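Local structure of putative oxidoreductase (Yersinia pestis, 3KUX) at residues Y17-F22 with V72-N77; E259-A264 with L268-W273. The protein is a putative oxidoreductase that probably uses a nicotinamide adenine dinucleotide cofactor bound by its N-terminal Rossmann-fold domain, its substrate being unknown. All coordinates share one frame; numbering follows the deposited sequence.

Contact 1: residues Y17-F22 with V72-N77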
# COMPACT_ATOMS: atom_id res chain seq x y z
N TYR A 17 -13.41 -5.99 -4.60
CA TYR A 17 -13.40 -5.24 -3.35
C TYR A 17 -12.52 -3.99 -3.45
O TYR A 17 -12.82 -2.96 -2.85
CB TYR A 17 -12.91 -6.13 -2.21
CG TYR A 17 -12.70 -5.37 -0.92
CD1 TYR A 17 -13.74 -5.20 -0.02
CD2 TYR A 17 -11.46 -4.80 -0.63
CE1 TYR A 17 -13.55 -4.49 1.16
CE2 TYR A 17 -11.27 -4.09 0.55
CZ TYR A 17 -12.31 -3.94 1.43
OH TYR A 17 -12.12 -3.24 2.60
N ALA A 18 -11.44 -4.09 -4.22
CA ALA A 18 -10.51 -2.98 -4.37
C ALA A 18 -11.07 -1.85 -5.24
O ALA A 18 -10.94 -0.68 -4.89
CB ALA A 18 -9.17 -3.47 -4.90
N SER A 19 -11.67 -2.21 -6.37
CA SER A 19 -12.23 -1.20 -7.28
C SER A 19 -13.36 -0.45 -6.60
O SER A 19 -13.46 0.78 -6.68
CB SER A 19 -12.76 -1.87 -8.55
OG SER A 19 -11.69 -2.34 -9.35
N LYS A 20 -14.22 -1.22 -5.94
CA LYS A 20 -15.36 -0.71 -5.21
C LYS A 20 -14.93 0.18 -4.05
O LYS A 20 -15.48 1.27 -3.85
CB LYS A 20 -16.16 -1.91 -4.70
CG LYS A 20 -16.98 -1.69 -3.44
CD LYS A 20 -18.48 -1.76 -3.71
CE LYS A 20 -19.26 -2.04 -2.43
NZ LYS A 20 -18.99 -1.00 -1.38
N THR A 21 -13.94 -0.27 -3.30
CA THR A 21 -13.56 0.38 -2.05
C THR A 21 -12.56 1.52 -2.24
O THR A 21 -12.70 2.59 -1.64
CB THR A 21 -12.99 -0.64 -1.04
OG1 THR A 21 -13.97 -1.67 -0.81
CG2 THR A 21 -12.67 0.03 0.28
N PHE A 22 -11.55 1.31 -3.07
CA PHE A 22 -10.48 2.30 -3.21
C PHE A 22 -10.51 3.02 -4.55
O PHE A 22 -10.77 4.22 -4.61
CB PHE A 22 -9.12 1.64 -3.03
CG PHE A 22 -8.90 1.06 -1.67
CD1 PHE A 22 -8.57 1.87 -0.59
CD2 PHE A 22 -9.01 -0.31 -1.46
CE1 PHE A 22 -8.36 1.33 0.67
CE2 PHE A 22 -8.81 -0.86 -0.20
CZ PHE A 22 -8.48 -0.03 0.87
N VAL A 72 -6.15 1.11 -14.54
CA VAL A 72 -5.81 0.57 -13.22
C VAL A 72 -6.20 -0.89 -13.14
O VAL A 72 -7.27 -1.29 -13.60
CB VAL A 72 -6.47 1.36 -12.06
CG1 VAL A 72 -6.33 2.87 -12.27
CG2 VAL A 72 -7.93 0.98 -11.91
N ILE A 73 -5.32 -1.69 -12.57
CA ILE A 73 -5.48 -3.13 -12.57
C ILE A 73 -5.46 -3.69 -11.15
O ILE A 73 -4.39 -3.96 -10.60
CB ILE A 73 -4.39 -3.79 -13.43
CG1 ILE A 73 -4.46 -3.24 -14.86
CG2 ILE A 73 -4.53 -5.31 -13.41
CD1 ILE A 73 -3.25 -3.52 -15.71
N PRO A 74 -6.65 -3.83 -10.55
CA PRO A 74 -6.82 -4.39 -9.22
C PRO A 74 -7.48 -5.77 -9.26
O PRO A 74 -8.09 -6.18 -8.28
CB PRO A 74 -7.78 -3.40 -8.57
CG PRO A 74 -8.63 -2.89 -9.72
CD PRO A 74 -7.89 -3.20 -11.02
N THR A 75 -7.37 -6.47 -10.39
CA THR A 75 -7.98 -7.79 -10.54
C THR A 75 -7.19 -8.85 -9.77
O THR A 75 -6.29 -8.52 -8.99
CB THR A 75 -8.08 -8.20 -12.02
OG1 THR A 75 -6.82 -8.00 -12.66
CG2 THR A 75 -9.14 -7.36 -12.73
N PRO A 76 -7.53 -10.13 -9.99
CA PRO A 76 -6.81 -11.24 -9.34
C PRO A 76 -5.32 -11.25 -9.68
O PRO A 76 -4.94 -10.91 -10.81
CB PRO A 76 -7.50 -12.48 -9.92
CG PRO A 76 -8.85 -12.01 -10.32
CD PRO A 76 -8.66 -10.60 -10.80
N ASN A 77 -4.51 -11.64 -8.71
CA ASN A 77 -3.05 -11.57 -8.81
C ASN A 77 -2.45 -12.06 -10.13
O ASN A 77 -1.51 -11.46 -10.65
CB ASN A 77 -2.40 -12.34 -7.66
CG ASN A 77 -3.12 -12.12 -6.34
OD1 ASN A 77 -4.18 -11.50 -6.29
ND2 ASN A 77 -2.54 -12.63 -5.26
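A18 and P74 meet through their beta carbons: CB of A18 lies 3.9 Å from CB of P74, methyl against the proline ring, and both residues direct their beta carbons at each other's segment. S19 adds the second touch, its OG lying in van der Waals proximity to CG of P74, 3.1 Å away. One pyrrolidine ring thus faces two successive side chains of the helix that starts at Y17, and the backbones come closest here too, with the CA atoms of A18 and P74 6.3 Å apart. With OG beside the backbone N (chi1 -71°), S19 can bond the carbonyl O of G14, just before the helix, while also lying against P74. L12 of strand 8-13 touches both S19 and P74. Within the helix, the carbonyl O of Y17 takes two bonds from T21, from N and from OG1. The arrangement sets the helix of the first beta-alpha unit of a Rossmann fold against the residue that follows strand 70-73, which lies parallel to and beside strand 8-13 in the sheet. The join is small, an apolar A18-P74 touch with the S19 hydroxyl beside it; that hydroxyl finds its hydrogen-bond partner in G14 O, so P74 need supply only carbon.

Contact 2: residues E259-A264 with L268-W273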
# COMPACT_ATOMS: atom_id res chain seq x y z
N GLU A 259 -10.04 3.33 5.22
CA GLU A 259 -10.58 2.11 4.62
C GLU A 259 -12.03 1.85 5.03
O GLU A 259 -12.87 1.55 4.19
CB GLU A 259 -9.70 0.90 4.96
CG GLU A 259 -10.08 -0.34 4.15
CD GLU A 259 -9.07 -1.47 4.29
OE1 GLU A 259 -8.34 -1.52 5.31
OE2 GLU A 259 -9.02 -2.33 3.38
N ASP A 260 -12.31 1.96 6.33
CA ASP A 260 -13.66 1.73 6.83
C ASP A 260 -14.67 2.69 6.22
O ASP A 260 -15.75 2.28 5.78
CB ASP A 260 -13.69 1.82 8.36
CG ASP A 260 -13.17 0.56 9.04
OD1 ASP A 260 -13.58 -0.55 8.63
OD2 ASP A 260 -12.35 0.68 9.98
N ARG A 261 -14.32 3.97 6.19
CA ARG A 261 -15.22 4.99 5.69
C ARG A 261 -15.48 4.84 4.19
O ARG A 261 -16.56 5.17 3.70
CB ARG A 261 -14.71 6.39 6.04
CG ARG A 261 -14.78 6.69 7.53
CD ARG A 261 -14.14 8.02 7.87
NE ARG A 261 -14.77 9.14 7.16
CZ ARG A 261 -14.39 10.41 7.29
NH1 ARG A 261 -13.38 10.72 8.09
NH2 ARG A 261 -15.01 11.36 6.61
N LEU A 262 -14.49 4.34 3.46
CA LEU A 262 -14.68 4.07 2.04
C LEU A 262 -15.58 2.86 1.88
O LEU A 262 -16.54 2.89 1.10
CB LEU A 262 -13.34 3.86 1.32
CG LEU A 262 -12.48 5.12 1.18
CD1 LEU A 262 -11.11 4.81 0.58
CD2 LEU A 262 -13.21 6.18 0.36
N LYS A 263 -15.28 1.80 2.62
CA LYS A 263 -16.15 0.63 2.70
C LYS A 263 -17.60 1.04 2.91
O LYS A 263 -18.51 0.50 2.27
CB LYS A 263 -15.72 -0.29 3.85
CG LYS A 263 -14.77 -1.40 3.45
CD LYS A 263 -13.98 -1.92 4.65
CE LYS A 263 -14.89 -2.30 5.81
NZ LYS A 263 -15.84 -3.39 5.44
N ALA A 264 -17.81 1.98 3.82
CA ALA A 264 -19.16 2.42 4.17
C ALA A 264 -19.81 3.24 3.06
O ALA A 264 -20.98 3.61 3.16
CB ALA A 264 -19.15 3.19 5.49
N LEU A 268 -15.77 11.40 -1.74
CA LEU A 268 -14.98 12.62 -1.58
C LEU A 268 -15.73 13.80 -2.20
O LEU A 268 -16.51 13.61 -3.14
CB LEU A 268 -13.61 12.46 -2.24
CG LEU A 268 -12.49 11.76 -1.47
CD1 LEU A 268 -12.96 10.47 -0.81
CD2 LEU A 268 -11.30 11.49 -2.39
N PRO A 269 -15.50 15.02 -1.68
CA PRO A 269 -14.62 15.31 -0.56
C PRO A 269 -15.38 15.30 0.76
O PRO A 269 -16.60 15.44 0.77
CB PRO A 269 -14.18 16.74 -0.86
CG PRO A 269 -15.37 17.35 -1.50
CD PRO A 269 -16.12 16.25 -2.22
N GLN A 270 -14.65 15.13 1.86
CA GLN A 270 -15.21 15.25 3.20
C GLN A 270 -14.44 16.29 4.00
O GLN A 270 -13.20 16.26 4.03
CB GLN A 270 -15.16 13.91 3.93
CG GLN A 270 -16.07 12.84 3.37
CD GLN A 270 -17.53 13.12 3.63
OE1 GLN A 270 -18.41 12.51 3.01
NE2 GLN A 270 -17.81 14.05 4.53
N ALA A 271 -15.15 17.19 4.65
CA ALA A 271 -14.53 18.19 5.50
C ALA A 271 -13.44 17.56 6.37
O ALA A 271 -12.38 18.14 6.60
CB ALA A 271 -15.57 18.87 6.37
N ASP A 272 -13.72 16.35 6.85
CA ASP A 272 -12.86 15.72 7.84
C ASP A 272 -12.27 14.43 7.31
O ASP A 272 -12.10 13.47 8.07
CB ASP A 272 -13.67 15.41 9.08
CG ASP A 272 -14.82 14.48 8.79
OD1 ASP A 272 -15.00 14.13 7.60
OD2 ASP A 272 -15.55 14.11 9.74
N TRP A 273 -11.95 14.38 6.03
CA TRP A 273 -11.43 13.15 5.47
C TRP A 273 -10.13 12.71 6.13
O TRP A 273 -9.14 13.44 6.14
CB TRP A 273 -11.23 13.23 3.96
CG TRP A 273 -10.87 11.89 3.43
CD1 TRP A 273 -9.65 11.47 2.98
CD2 TRP A 273 -11.73 10.75 3.37
NE1 TRP A 273 -9.70 10.15 2.62
CE2 TRP A 273 -10.97 9.68 2.85
CE3 TRP A 273 -13.07 10.53 3.69
CZ2 TRP A 273 -11.51 8.41 2.64
CZ3 TRP A 273 -13.61 9.27 3.49
CH2 TRP A 273 -12.83 8.22 2.97
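R261 sets out with CG beside its backbone N (chi1 -69°) and bends at chi3 (59°), which carries its guanidinium to D272, the third residue of a type I turn from Q270 to W273. W273 has CG anti to its backbone N (chi1 -172°), and its six-membered ring is thereby laid toward the helix. The guanidinium holds D272 end-on with two nitrogens. NH1 donates to the D272 backbone O at 3.0 Å, nearly straight and with that oxygen in the guanidinium plane, while NH2 forms a salt bridge to OD1 at 2.9 Å, reaching it from above the carboxylate plane. CE3 of W273 lies over one guanidinium face, 3.6 Å from NH2, although the two planes are steeply inclined. L262 crosses W273 at about a right angle and puts CD2 against CH2 of the indole. On one face of that indole, CD1 of L268 sits over the centre, 4.1 Å above the plane. NH2 also salt-bridges E266, and NE1 of W273 hydrogen-bonds OE1 of Q258. Helix 258-263 and the following loop are therefore joined by a two-point grip, one salt bridge and one backbone-carbonyl bond, beside a leucine-tryptophan cluster; with D272 and E266 both near NH2, the two acids probably remain ionised.

How the contacts relate
Contact 1 comes first along the chain and closes before contact 2 opens; their centres lie 18 Å apart. The first belongs to the NAD-binding Rossmann fold, at helix 17-28 and the end of a strand of the parallel sheet, whereas the second belongs to the C-terminal alpha/beta domain, on helix 258-263 and the loop leading toward strand 280-285 of the mixed sheet. Direct packing links them: Y17 meets K263 and E259, T21 meets L262, and F22 meets E259. L268 extends the same boundary to L26. Helix 17-28 thus meets the loop just after strand 70-73 through A18 and S19, and helix 258-263 through Y17, T21 and F22, so the two contacts trace a continuous path from the nucleotide-binding fold into the C-terminal region.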